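Local structure of thermophilic dibenzothiophene desulfurization enzyme C (Paenibacillus sp. A11-2, 5XDG) at residues L246-T251 against Q336-V341; L55-S60 against Y93-F98; G154-C159 against V215-V220. The protein probably oxidises dibenzothiophene to its 5-oxide and then to the 5,5-dioxide, using FMNH2 and molecular oxygen, as a flavin monooxygenase of the DszC family. All coordinates share one frame; numbering follows the deposited sequence.

Contact 1 (L246-T251 against Q336-V341). With 83U (dibenzothiophene 5-oxide), chain H.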
loop_
_atom_site.group_PDB
_atom_site.type_symbol
_atom_site.label_atom_id
_atom_site.label_comp_id
_atom_site.label_asym_id
_atom_site.label_seq_id
_atom_site.Cartn_x
_atom_site.Cartn_y
_atom_site.Cartn_z
ATOM N N LEU A 246 21.805 -19.288 18.095
ATOM C CA LEU A 246 21.954 -17.945 17.550
ATOM C C LEU A 246 22.219 -17.956 16.051
ATOM O O LEU A 246 22.121 -16.899 15.420
ATOM C CB LEU A 246 23.089 -17.196 18.252
ATOM C CG LEU A 246 22.905 -16.830 19.721
ATOM C CD1 LEU A 246 24.177 -16.230 20.270
ATOM C CD2 LEU A 246 21.734 -15.856 19.873
ATOM N N TRP A 247 22.569 -19.108 15.476
ATOM C CA TRP A 247 22.914 -19.140 14.056
ATOM C C TRP A 247 21.784 -18.582 13.195
ATOM O O TRP A 247 22.026 -17.814 12.255
ATOM C CB TRP A 247 23.261 -20.566 13.627
ATOM C CG TRP A 247 23.554 -20.647 12.158
ATOM C CD1 TRP A 247 24.754 -20.406 11.547
ATOM C CD2 TRP A 247 22.628 -20.950 11.119
ATOM N NE1 TRP A 247 24.625 -20.546 10.186
ATOM C CE2 TRP A 247 23.335 -20.893 9.898
ATOM C CE3 TRP A 247 21.268 -21.273 11.096
ATOM C CZ2 TRP A 247 22.727 -21.139 8.666
ATOM C CZ3 TRP A 247 20.662 -21.517 9.868
ATOM C CH2 TRP A 247 21.393 -21.446 8.671
ATOM N N THR A 248 20.541 -18.969 13.483
ATOM C CA THR A 248 19.442 -18.527 12.626
ATOM C C THR A 248 19.249 -17.020 12.683
ATOM O O THR A 248 19.235 -16.384 11.616
ATOM C CB THR A 248 18.159 -19.273 12.990
ATOM O OG1 THR A 248 18.437 -20.675 13.087
ATOM C CG2 THR A 248 17.098 -19.036 11.918
ATOM N N PRO A 249 19.100 -16.381 13.851
ATOM C CA PRO A 249 18.942 -14.914 13.833
ATOM C C PRO A 249 20.130 -14.205 13.212
ATOM O O PRO A 249 19.942 -13.211 12.503
ATOM C CB PRO A 249 18.746 -14.548 15.316
ATOM C CG PRO A 249 19.127 -15.781 16.091
ATOM C CD PRO A 249 18.887 -16.946 15.199
ATOM N N ILE A 250 21.349 -14.699 13.447
ATOM C CA ILE A 250 22.530 -14.129 12.797
ATOM C C ILE A 250 22.379 -14.171 11.282
ATOM O O ILE A 250 22.592 -13.164 10.589
ATOM C CB ILE A 250 23.794 -14.877 13.255
ATOM C CG1 ILE A 250 24.177 -14.412 14.668
ATOM C CG2 ILE A 250 24.928 -14.698 12.235
ATOM C CD1 ILE A 250 25.331 -15.225 15.267
ATOM N N THR A 251 22.032 -15.348 10.751
ATOM C CA THR A 251 21.982 -15.565 9.308
ATOM C C THR A 251 20.831 -14.791 8.672
ATOM O O THR A 251 20.987 -14.206 7.593
ATOM C CB THR A 251 21.874 -17.071 9.030
ATOM O OG1 THR A 251 23.067 -17.723 9.490
ATOM C CG2 THR A 251 21.705 -17.363 7.532
ATOM N N GLN A 336 13.385 -13.275 21.633
ATOM C CA GLN A 336 13.238 -11.846 21.378
ATOM C C GLN A 336 14.111 -11.406 20.215
ATOM O O GLN A 336 13.682 -10.603 19.377
ATOM C CB GLN A 336 13.601 -11.036 22.621
ATOM C CG GLN A 336 12.658 -11.199 23.791
ATOM C CD GLN A 336 12.941 -10.183 24.881
ATOM O OE1 GLN A 336 14.041 -9.624 24.953
ATOM N NE2 GLN A 336 11.948 -9.925 25.725
ATOM N N LEU A 337 15.357 -11.882 20.179
ATOM C CA LEU A 337 16.246 -11.534 19.073
ATOM C C LEU A 337 15.683 -12.024 17.746
ATOM O O LEU A 337 15.676 -11.289 16.752
ATOM C CB LEU A 337 17.642 -12.112 19.317
ATOM C CG LEU A 337 18.645 -11.907 18.184
ATOM C CD1 LEU A 337 18.816 -10.426 17.893
ATOM C CD2 LEU A 337 19.984 -12.552 18.547
ATOM N N MET A 338 15.213 -13.273 17.703
ATOM C CA MET A 338 14.669 -13.796 16.455
ATOM C C MET A 338 13.464 -12.979 15.995
ATOM O O MET A 338 13.305 -12.719 14.796
ATOM C CB MET A 338 14.291 -15.265 16.612
ATOM C CG MET A 338 13.893 -15.932 15.280
ATOM S SD MET A 338 15.291 -16.166 14.128
ATOM C CE MET A 338 14.750 -15.182 12.723
ATOM N N VAL A 339 12.613 -12.558 16.932
ATOM C CA VAL A 339 11.483 -11.694 16.584
ATOM C C VAL A 339 11.984 -10.384 15.984
ATOM O O VAL A 339 11.474 -9.911 14.961
ATOM C CB VAL A 339 10.593 -11.436 17.814
ATOM C CG1 VAL A 339 9.637 -10.270 17.538
ATOM C CG2 VAL A 339 9.816 -12.691 18.205
ATOM N N GLN A 340 12.985 -9.773 16.617
ATOM C CA GLN A 340 13.516 -8.513 16.091
ATOM C C GLN A 340 14.127 -8.709 14.714
ATOM O O GLN A 340 14.001 -7.842 13.839
ATOM C CB GLN A 340 14.563 -7.936 17.035
ATOM C CG GLN A 340 13.992 -7.529 18.366
ATOM C CD GLN A 340 12.960 -6.448 18.207
ATOM O OE1 GLN A 340 13.219 -5.417 17.578
ATOM N NE2 GLN A 340 11.768 -6.680 18.751
ATOM N N VAL A 341 14.827 -9.825 14.515
ATOM C CA VAL A 341 15.466 -10.071 13.226
ATOM C C VAL A 341 14.415 -10.364 12.162
ATOM O O VAL A 341 14.480 -9.849 11.042
ATOM C CB VAL A 341 16.498 -11.210 13.336
ATOM C CG1 VAL A 341 16.917 -11.672 11.941
ATOM C CG2 VAL A 341 17.720 -10.754 14.140
HETATM C C4 83U H . 20.332 -22.786 4.985
HETATM C C7 83U H . 23.005 -20.540 4.441
HETATM C C1 83U H . 22.561 -22.755 5.301
HETATM O O1 83U H . 20.117 -20.424 5.273
HETATM C C10 83U H . 19.794 -25.273 5.995
HETATM S S1 83U H . 20.733 -21.512 4.473
HETATM C C2 83U H . 21.375 -23.558 5.466
HETATM C C3 83U H . 22.135 -21.568 4.733
HETATM C C5 83U H . 23.909 -22.921 5.599
HETATM C C6 83U H . 21.100 -24.819 5.987
HETATM C C8 83U H . 19.027 -23.226 4.988
HETATM C C9 83U H . 24.790 -21.898 5.309
HETATM C C11 83U H . 24.340 -20.714 4.730
HETATM C C12 83U H . 18.763 -24.480 5.497
#
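Pro249 is the centre of a helix-helix contact in which the sulfur of Met338 lies against the ring of a proline. Met338 SD is 3.8 Å from Pro249 CD and equally near Pro249 N, which carries no hydrogen to donate. Bends at chi2 and chi3 turn the Met338 chain toward the proline, and its SD also reaches Thr248 CG2. On a second side Pro249 CB sits 3.9 Å from Leu337 CG, the two side chains crossing at about a right angle. With CG anti to the backbone N (chi1 176°), Leu337 lays CD2 4.0 Å from Leu246 CD2 and also against Pro249 CB. Further along, Val341 CG1 packs 3.4 Å from the carbonyl oxygen Pro249 O.

Helix 247-276 here meets helix 331-358 of the helical C-terminal domain. The helix axes approach to 9.2 Å and run nearly parallel, 22° apart. Trp247 takes no part in this packing; its ring edge meets the bound dibenzothiophene 5-oxide, with Trp247 CZ2 3.7 Å from C1 of the ligand. Thr251 OG1 donates to Trp247 O at 3.0 Å from above the carbonyl plane. Trp247 O also accepts from Thr251 N.

Thr248 OG1 turns to Ser411 O, and helix 293-324 packs on Leu337 and Val341. Trp247 NE1 bonds to Ser96 O, and Thr251 OG1 also pairs with Ser96 OG. No hydrogen bond joins the two segments. This buried contact therefore rests on apolar surfaces fitting together.

Contact 2 (L55-S60 against Y93-F98). With FMN (flavin mononucleotide), chain E; 83U (dibenzothiophene 5-oxide), chain H.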
loop_
_atom_site.group_PDB
_atom_site.type_symbol
_atom_site.label_atom_id
_atom_site.label_comp_id
_atom_site.label_asym_id
_atom_site.label_seq_id
_atom_site.Cartn_x
_atom_site.Cartn_y
_atom_site.Cartn_z
ATOM N N LEU A 55 37.605 -11.425 5.143
ATOM C CA LEU A 55 37.055 -12.736 5.467
ATOM C C LEU A 55 37.433 -13.176 6.875
ATOM O O LEU A 55 36.775 -14.065 7.429
ATOM C CB LEU A 55 37.522 -13.773 4.456
ATOM C CG LEU A 55 37.119 -13.570 2.989
ATOM C CD1 LEU A 55 37.929 -14.534 2.116
ATOM C CD2 LEU A 55 35.615 -13.822 2.795
ATOM N N THR A 56 38.462 -12.569 7.466
ATOM C CA THR A 56 38.947 -12.925 8.797
ATOM C C THR A 56 38.433 -11.988 9.890
ATOM O O THR A 56 38.959 -12.000 11.009
ATOM C CB THR A 56 40.483 -12.953 8.802
ATOM O OG1 THR A 56 41.001 -11.621 8.738
ATOM C CG2 THR A 56 41.004 -13.747 7.605
ATOM N N LEU A 57 37.392 -11.206 9.595
ATOM C CA LEU A 57 36.880 -10.201 10.523
ATOM C C LEU A 57 36.588 -10.756 11.916
ATOM O O LEU A 57 36.796 -10.068 12.916
ATOM C CB LEU A 57 35.603 -9.591 9.946
ATOM C CG LEU A 57 35.809 -8.372 9.061
ATOM C CD1 LEU A 57 34.541 -8.092 8.283
ATOM C CD2 LEU A 57 36.183 -7.189 9.924
ATOM N N LEU A 58 36.062 -11.972 12.002
ATOM C CA LEU A 58 35.612 -12.511 13.277
ATOM C C LEU A 58 36.618 -13.468 13.896
ATOM O O LEU A 58 36.338 -14.042 14.953
ATOM C CB LEU A 58 34.254 -13.207 13.110
ATOM C CG LEU A 58 33.086 -12.261 12.790
ATOM C CD1 LEU A 58 31.781 -13.030 12.661
ATOM C CD2 LEU A 58 32.965 -11.177 13.867
ATOM N N ILE A 59 37.775 -13.648 13.273
ATOM C CA ILE A 59 38.837 -14.475 13.838
ATOM C C ILE A 59 39.674 -13.606 14.760
ATOM O O ILE A 59 40.054 -12.487 14.395
ATOM C CB ILE A 59 39.697 -15.101 12.729
ATOM C CG1 ILE A 59 38.855 -16.080 11.906
ATOM C CG2 ILE A 59 40.928 -15.785 13.324
ATOM C CD1 ILE A 59 39.595 -16.726 10.751
ATOM N N SER A 60 39.946 -14.113 15.964
ATOM C CA SER A 60 40.680 -13.351 16.963
ATOM C C SER A 60 42.042 -12.924 16.428
ATOM O O SER A 60 42.660 -13.613 15.608
ATOM C CB SER A 60 40.875 -14.189 18.228
ATOM O OG SER A 60 41.687 -15.318 17.940
ATOM N N TYR A 93 27.225 -14.927 3.100
ATOM C CA TYR A 93 27.092 -16.358 3.377
ATOM C C TYR A 93 28.363 -16.928 3.977
ATOM O O TYR A 93 28.306 -17.857 4.793
ATOM C CB TYR A 93 26.738 -17.125 2.105
ATOM C CG TYR A 93 25.266 -17.113 1.799
ATOM C CD1 TYR A 93 24.542 -18.298 1.698
ATOM C CD2 TYR A 93 24.589 -15.911 1.639
ATOM C CE1 TYR A 93 23.184 -18.285 1.422
ATOM C CE2 TYR A 93 23.243 -15.884 1.368
ATOM C CZ TYR A 93 22.541 -17.071 1.257
ATOM O OH TYR A 93 21.193 -17.029 0.972
ATOM N N HIS A 94 29.518 -16.400 3.574
ATOM C CA HIS A 94 30.765 -16.803 4.210
ATOM C C HIS A 94 30.670 -16.654 5.729
ATOM O O HIS A 94 31.119 -17.528 6.478
ATOM C CB HIS A 94 31.922 -15.982 3.627
ATOM C CG HIS A 94 33.180 -16.028 4.439
ATOM N ND1 HIS A 94 34.143 -17.004 4.274
ATOM C CD2 HIS A 94 33.627 -15.218 5.430
ATOM C CE1 HIS A 94 35.136 -16.782 5.120
ATOM N NE2 HIS A 94 34.843 -15.710 5.838
ATOM N N PHE A 95 30.052 -15.567 6.199
ATOM C CA PHE A 95 29.957 -15.352 7.640
ATOM C C PHE A 95 28.849 -16.177 8.285
ATOM O O PHE A 95 28.949 -16.501 9.474
ATOM C CB PHE A 95 29.792 -13.865 7.937
ATOM C CG PHE A 95 31.062 -13.089 7.725
ATOM C CD1 PHE A 95 32.082 -13.148 8.665
ATOM C CD2 PHE A 95 31.263 -12.358 6.574
ATOM C CE1 PHE A 95 33.279 -12.468 8.470
ATOM C CE2 PHE A 95 32.462 -11.676 6.370
ATOM C CZ PHE A 95 33.464 -11.730 7.322
ATOM N N SER A 96 27.793 -16.521 7.546
ATOM C CA SER A 96 26.859 -17.524 8.055
ATOM C C SER A 96 27.571 -18.861 8.250
ATOM O O SER A 96 27.429 -19.517 9.296
ATOM C CB SER A 96 25.667 -17.673 7.106
ATOM O OG SER A 96 24.788 -18.708 7.556
ATOM N N ASN A 97 28.345 -19.275 7.244
ATOM C CA ASN A 97 29.124 -20.504 7.347
ATOM C C ASN A 97 30.121 -20.424 8.499
ATOM O O ASN A 97 30.264 -21.384 9.267
ATOM C CB ASN A 97 29.859 -20.777 6.028
ATOM C CG ASN A 97 28.915 -21.005 4.838
ATOM O OD1 ASN A 97 27.800 -21.497 4.991
ATOM N ND2 ASN A 97 29.379 -20.642 3.638
ATOM N N PHE A 98 30.821 -19.288 8.631
ATOM C CA PHE A 98 31.783 -19.133 9.719
ATOM C C PHE A 98 31.089 -19.144 11.073
ATOM O O PHE A 98 31.604 -19.718 12.037
ATOM C CB PHE A 98 32.586 -17.844 9.575
ATOM C CG PHE A 98 33.608 -17.649 10.669
ATOM C CD1 PHE A 98 34.857 -18.244 10.569
ATOM C CD2 PHE A 98 33.315 -16.891 11.808
ATOM C CE1 PHE A 98 35.804 -18.085 11.585
ATOM C CE2 PHE A 98 34.255 -16.737 12.819
ATOM C CZ PHE A 98 35.501 -17.328 12.703
HETATM N N1 FMN E . 19.965 -22.720 0.659
HETATM C C2 FMN E . 21.057 -23.214 1.352
HETATM O O2 FMN E . 20.912 -24.185 2.099
HETATM N N3 FMN E . 22.302 -22.623 1.216
HETATM C C4 FMN E . 22.462 -21.536 0.377
HETATM O O4 FMN E . 23.574 -21.016 0.235
HETATM C C4A FMN E . 21.363 -21.037 -0.324
HETATM N N5 FMN E . 21.537 -19.951 -1.160
HETATM C C5A FMN E . 20.455 -19.444 -1.859
HETATM C C6 FMN E . 20.615 -18.341 -2.709
HETATM C C7 FMN E . 19.533 -17.815 -3.417
HETATM C C7M FMN E . 19.708 -16.637 -4.336
HETATM C C8 FMN E . 18.289 -18.416 -3.271
HETATM C C8M FMN E . 17.057 -17.941 -3.980
HETATM C C9 FMN E . 18.137 -19.500 -2.436
HETATM C C9A FMN E . 19.202 -20.039 -1.717
HETATM N N10 FMN E . 19.000 -21.116 -0.854
HETATM C C10 FMN E . 20.105 -21.634 -0.184
HETATM C "C1'" FMN E . 17.643 -21.804 -0.794
HETATM C "C2'" FMN E . 16.557 -21.682 0.268
HETATM O "O2'" FMN E . 17.065 -22.075 1.528
HETATM C "C3'" FMN E . 15.391 -22.610 -0.176
HETATM O "O3'" FMN E . 15.865 -23.945 -0.206
HETATM C "C4'" FMN E . 14.768 -22.302 -1.558
HETATM O "O4'" FMN E . 14.880 -20.918 -1.795
HETATM C "C5'" FMN E . 13.297 -22.749 -1.699
HETATM O "O5'" FMN E . 12.853 -22.858 -3.052
HETATM P P FMN E . 11.278 -22.759 -3.468
HETATM O O1P FMN E . 10.679 -21.532 -2.799
HETATM O O2P FMN E . 11.113 -22.597 -4.964
HETATM O O3P FMN E . 10.521 -24.005 -3.065
HETATM C C4 83U H . 20.332 -22.786 4.985
HETATM C C7 83U H . 23.005 -20.540 4.441
HETATM C C1 83U H . 22.561 -22.755 5.301
HETATM O O1 83U H . 20.117 -20.424 5.273
HETATM C C10 83U H . 19.794 -25.273 5.995
HETATM S S1 83U H . 20.733 -21.512 4.473
HETATM C C2 83U H . 21.375 -23.558 5.466
HETATM C C3 83U H . 22.135 -21.568 4.733
HETATM C C5 83U H . 23.909 -22.921 5.599
HETATM C C6 83U H . 21.100 -24.819 5.987
HETATM C C8 83U H . 19.027 -23.226 4.988
HETATM C C9 83U H . 24.790 -21.898 5.309
HETATM C C11 83U H . 24.340 -20.714 4.730
HETATM C C12 83U H . 18.763 -24.480 5.497
#
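Leu55 grips His94 in two ways. Its carbonyl oxygen, Leu55 O, accepts a hydrogen bond from His94 NE2 at 3.0 Å, with an N-H...O angle of 158°. The donor lies in the carbonyl plane on a lone pair, and the oxygen lies close to the imidazole plane. Leu55 CD2 makes a CH-pi contact over the centre of that ring, 3.5 Å from the centroid. With His94 ND1 bonded to Leu124 N, both ring nitrogens are engaged and the imidazole is held against rotation.

Thr56 opens a type I turn that ends at Ile59. Within it Leu57 CD1 touches Phe95 CZ at 3.9 Å. Leu58 spans two rings: its CB presses on Phe98 CE2 at 3.5 Å and its CD1 on Phe95 CD1. Ile59 CG1 then meets Phe98 CE1 at 3.7 Å. Phe98 holds its CG anti to the backbone N (chi1 -179°), which carries the ring out toward the turn.

Elsewhere on helix 85-104, the FMN-binding Tyr93 brings CE1 to 3.0 Å from O4 of the flavin, and Asn97 OD1 approaches the bound sulfoxide. In this helical N-terminal domain, helix 70-83 packs on Leu57, Leu58 and Phe95, helix 107-119 on Ile59, and strand 124-127 on Phe98.

Contact 3 (G154-C159 against V215-V220). With FMN (flavin mononucleotide), chain E.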
loop_
_atom_site.group_PDB
_atom_site.type_symbol
_atom_site.label_atom_id
_atom_site.label_comp_id
_atom_site.label_asym_id
_atom_site.label_seq_id
_atom_site.Cartn_x
_atom_site.Cartn_y
_atom_site.Cartn_z
ATOM N N GLY A 154 25.082 -38.043 -2.392
ATOM C CA GLY A 154 23.871 -37.361 -2.814
ATOM C C GLY A 154 24.087 -35.998 -3.437
ATOM O O GLY A 154 25.231 -35.550 -3.568
ATOM N N THR A 155 23.001 -35.327 -3.829
ATOM C CA THR A 155 23.071 -34.043 -4.513
ATOM C C THR A 155 22.403 -32.952 -3.682
ATOM O O THR A 155 21.267 -33.116 -3.222
ATOM C CB THR A 155 22.416 -34.114 -5.897
ATOM O OG1 THR A 155 23.147 -35.023 -6.726
ATOM C CG2 THR A 155 22.418 -32.736 -6.560
ATOM N N LYS A 156 23.111 -31.839 -3.510
ATOM C CA LYS A 156 22.600 -30.652 -2.841
ATOM C C LYS A 156 22.287 -29.566 -3.864
ATOM O O LYS A 156 22.872 -29.522 -4.949
ATOM C CB LYS A 156 23.612 -30.120 -1.827
ATOM C CG LYS A 156 23.853 -31.026 -0.634
ATOM C CD LYS A 156 22.650 -31.021 0.317
ATOM C CE LYS A 156 23.033 -31.631 1.669
ATOM N NZ LYS A 156 21.941 -31.474 2.679
ATOM N N ALA A 157 21.363 -28.681 -3.501
ATOM C CA ALA A 157 20.929 -27.586 -4.354
ATOM C C ALA A 157 21.231 -26.258 -3.672
ATOM O O ALA A 157 21.492 -26.202 -2.467
ATOM C CB ALA A 157 19.432 -27.695 -4.672
ATOM N N PHE A 158 21.202 -25.182 -4.461
ATOM C CA PHE A 158 21.439 -23.823 -3.961
ATOM C C PHE A 158 22.720 -23.741 -3.120
ATOM O O PHE A 158 22.725 -23.250 -1.985
ATOM C CB PHE A 158 20.229 -23.322 -3.164
ATOM C CG PHE A 158 19.036 -22.957 -4.013
ATOM C CD1 PHE A 158 19.000 -21.751 -4.701
ATOM C CD2 PHE A 158 17.939 -23.801 -4.097
ATOM C CE1 PHE A 158 17.898 -21.402 -5.477
ATOM C CE2 PHE A 158 16.832 -23.459 -4.865
ATOM C CZ PHE A 158 16.811 -22.258 -5.554
ATOM N N CYS A 159 23.832 -24.206 -3.693
ATOM C CA CYS A 159 25.091 -24.283 -2.944
ATOM C C CYS A 159 25.895 -22.992 -3.115
ATOM O O CYS A 159 26.922 -22.934 -3.791
ATOM C CB CYS A 159 25.889 -25.503 -3.381
ATOM S SG CYS A 159 24.999 -27.024 -3.084
ATOM N N VAL A 215 25.545 -29.493 -6.212
ATOM C CA VAL A 215 26.806 -30.163 -5.893
ATOM C C VAL A 215 26.515 -31.628 -5.599
ATOM O O VAL A 215 25.625 -31.937 -4.801
ATOM C CB VAL A 215 27.515 -29.519 -4.683
ATOM C CG1 VAL A 215 28.776 -30.298 -4.329
ATOM C CG2 VAL A 215 27.837 -28.046 -4.948
ATOM N N THR A 216 27.281 -32.533 -6.211
ATOM C CA THR A 216 27.037 -33.967 -6.092
ATOM C C THR A 216 28.157 -34.648 -5.311
ATOM O O THR A 216 29.340 -34.440 -5.605
ATOM C CB THR A 216 26.896 -34.615 -7.471
ATOM O OG1 THR A 216 25.759 -34.062 -8.146
ATOM C CG2 THR A 216 26.702 -36.111 -7.327
ATOM N N PHE A 217 27.772 -35.476 -4.334
ATOM C CA PHE A 217 28.691 -36.189 -3.446
ATOM C C PHE A 217 28.632 -37.681 -3.757
ATOM O O PHE A 217 27.602 -38.325 -3.527
ATOM C CB PHE A 217 28.335 -35.953 -1.978
ATOM C CG PHE A 217 28.421 -34.527 -1.554
ATOM C CD1 PHE A 217 27.365 -33.654 -1.789
ATOM C CD2 PHE A 217 29.551 -34.054 -0.912
ATOM C CE1 PHE A 217 27.443 -32.329 -1.397
ATOM C CE2 PHE A 217 29.637 -32.729 -0.517
ATOM C CZ PHE A 217 28.580 -31.865 -0.762
ATOM N N SER A 218 29.738 -38.237 -4.255
ATOM C CA SER A 218 29.852 -39.675 -4.496
ATOM C C SER A 218 30.994 -40.221 -3.648
ATOM O O SER A 218 32.163 -39.899 -3.892
ATOM C CB SER A 218 30.083 -39.982 -5.978
ATOM O OG SER A 218 29.484 -39.005 -6.810
ATOM N N GLY A 219 30.655 -41.036 -2.648
ATOM C CA GLY A 219 31.661 -41.700 -1.829
ATOM C C GLY A 219 32.590 -40.770 -1.084
ATOM O O GLY A 219 33.733 -41.142 -0.797
ATOM N N VAL A 220 32.128 -39.569 -0.745
ATOM C CA VAL A 220 32.998 -38.541 -0.185
ATOM C C VAL A 220 33.265 -38.857 1.281
ATOM O O VAL A 220 32.334 -39.000 2.080
ATOM C CB VAL A 220 32.379 -37.148 -0.351
ATOM C CG1 VAL A 220 33.170 -36.115 0.437
ATOM C CG2 VAL A 220 32.326 -36.778 -1.823
HETATM N N1 FMN E . 19.965 -22.720 0.659
HETATM C C2 FMN E . 21.057 -23.214 1.352
HETATM O O2 FMN E . 20.912 -24.185 2.099
HETATM N N3 FMN E . 22.302 -22.623 1.216
HETATM C C4 FMN E . 22.462 -21.536 0.377
HETATM O O4 FMN E . 23.574 -21.016 0.235
HETATM C C4A FMN E . 21.363 -21.037 -0.324
HETATM N N5 FMN E . 21.537 -19.951 -1.160
HETATM C C5A FMN E . 20.455 -19.444 -1.859
HETATM C C6 FMN E . 20.615 -18.341 -2.709
HETATM C C7 FMN E . 19.533 -17.815 -3.417
HETATM C C7M FMN E . 19.708 -16.637 -4.336
HETATM C C8 FMN E . 18.289 -18.416 -3.271
HETATM C C8M FMN E . 17.057 -17.941 -3.980
HETATM C C9 FMN E . 18.137 -19.500 -2.436
HETATM C C9A FMN E . 19.202 -20.039 -1.717
HETATM N N10 FMN E . 19.000 -21.116 -0.854
HETATM C C10 FMN E . 20.105 -21.634 -0.184
HETATM C "C1'" FMN E . 17.643 -21.804 -0.794
HETATM C "C2'" FMN E . 16.557 -21.682 0.268
HETATM O "O2'" FMN E . 17.065 -22.075 1.528
HETATM C "C3'" FMN E . 15.391 -22.610 -0.176
HETATM O "O3'" FMN E . 15.865 -23.945 -0.206
HETATM C "C4'" FMN E . 14.768 -22.302 -1.558
HETATM O "O4'" FMN E . 14.880 -20.918 -1.795
HETATM C "C5'" FMN E . 13.297 -22.749 -1.699
HETATM O "O5'" FMN E . 12.853 -22.858 -3.052
HETATM P P FMN E . 11.278 -22.759 -3.468
HETATM O O1P FMN E . 10.679 -21.532 -2.799
HETATM O O2P FMN E . 11.113 -22.597 -4.964
HETATM O O3P FMN E . 10.521 -24.005 -3.065
#
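Backbone hydrogen bonds join Gly154 to Phe217 and Lys156 to Val215, making a short piece of antiparallel sheet in the beta middle domain of the acyl-CoA dehydrogenase fold. Gly154 N donates to Phe217 O at 2.8 Å, and Phe217 N returns a bond to Gly154 O. Lys156 N donates to Val215 O at 2.8 Å, and Val215 N bonds back to Lys156 O. Gly154 has phi 141°, a backbone shape that residues with a side chain rarely adopt, where the chain turns a corner.

Between these hydrogen-bonded pairs lies the non-hydrogen-bonded pair Thr155 and Thr216. Their hydroxyls, Thr155 OG1 and Thr216 OG1, share a hydrogen bond of 3.1 Å on one face of the sheet. Thr216 OG1 also bonds to Asn199. A weaker CA-H...O contact runs from Thr155 CA to Val215 O.

On the face of Lys156, Val215 and Phe217, Lys156 CG lies 3.9 Å from Phe217 CE1. Gly154 O lies at the edge of that ring, near its plane. The lysine chain bends at chi2 (-72°) and leads NZ away to Ser128 O, Glu130 and the ring of Trp138. Beyond the paired residues, Cys159 SG meets Val215 CG2 at 3.5 Å.

The cofactor contact falls to Phe158. Its carbonyl oxygen, Phe158 O, comes 2.9 Å from FMN C4. FMN C1' lies over one face of its ring, and Phe158 CD1 is 3.3 Å from C9 of the flavin.

Strand 196-198 pairs with strand 215-222 and packs on Val215 and Phe217. Strand 124-127 packs on Lys156, Cys159 and Phe217. At the corner, Gly219 and Val220 both face Ile152 of strand 150-153, a G1 beta bulge.

In the fold
Along the chain contact 2 comes first, then contact 3, then contact 1. Contact 2 lies in the helical N-terminal acyl-CoA dehydrogenase range, contact 3 in the sheet of the middle range, and contact 1 joins helices 247-276 and 331-358. Contacts 1 and 2 have centres 17 Å apart and meet directly: Ser96 OG is 2.8 Å from Thr251 OG1, probably hydrogen-bonded, and both contacts border the bound sulfoxide. Contact 3 is centred 23 Å from contact 2, and both touch FMN. Contacts 1 and 3 stay apart, with nearest atoms about 11 Å distant. One segment of each contact thus reaches the flavin or the bound sulfoxide, and residues of the third subunit complete the FMN site.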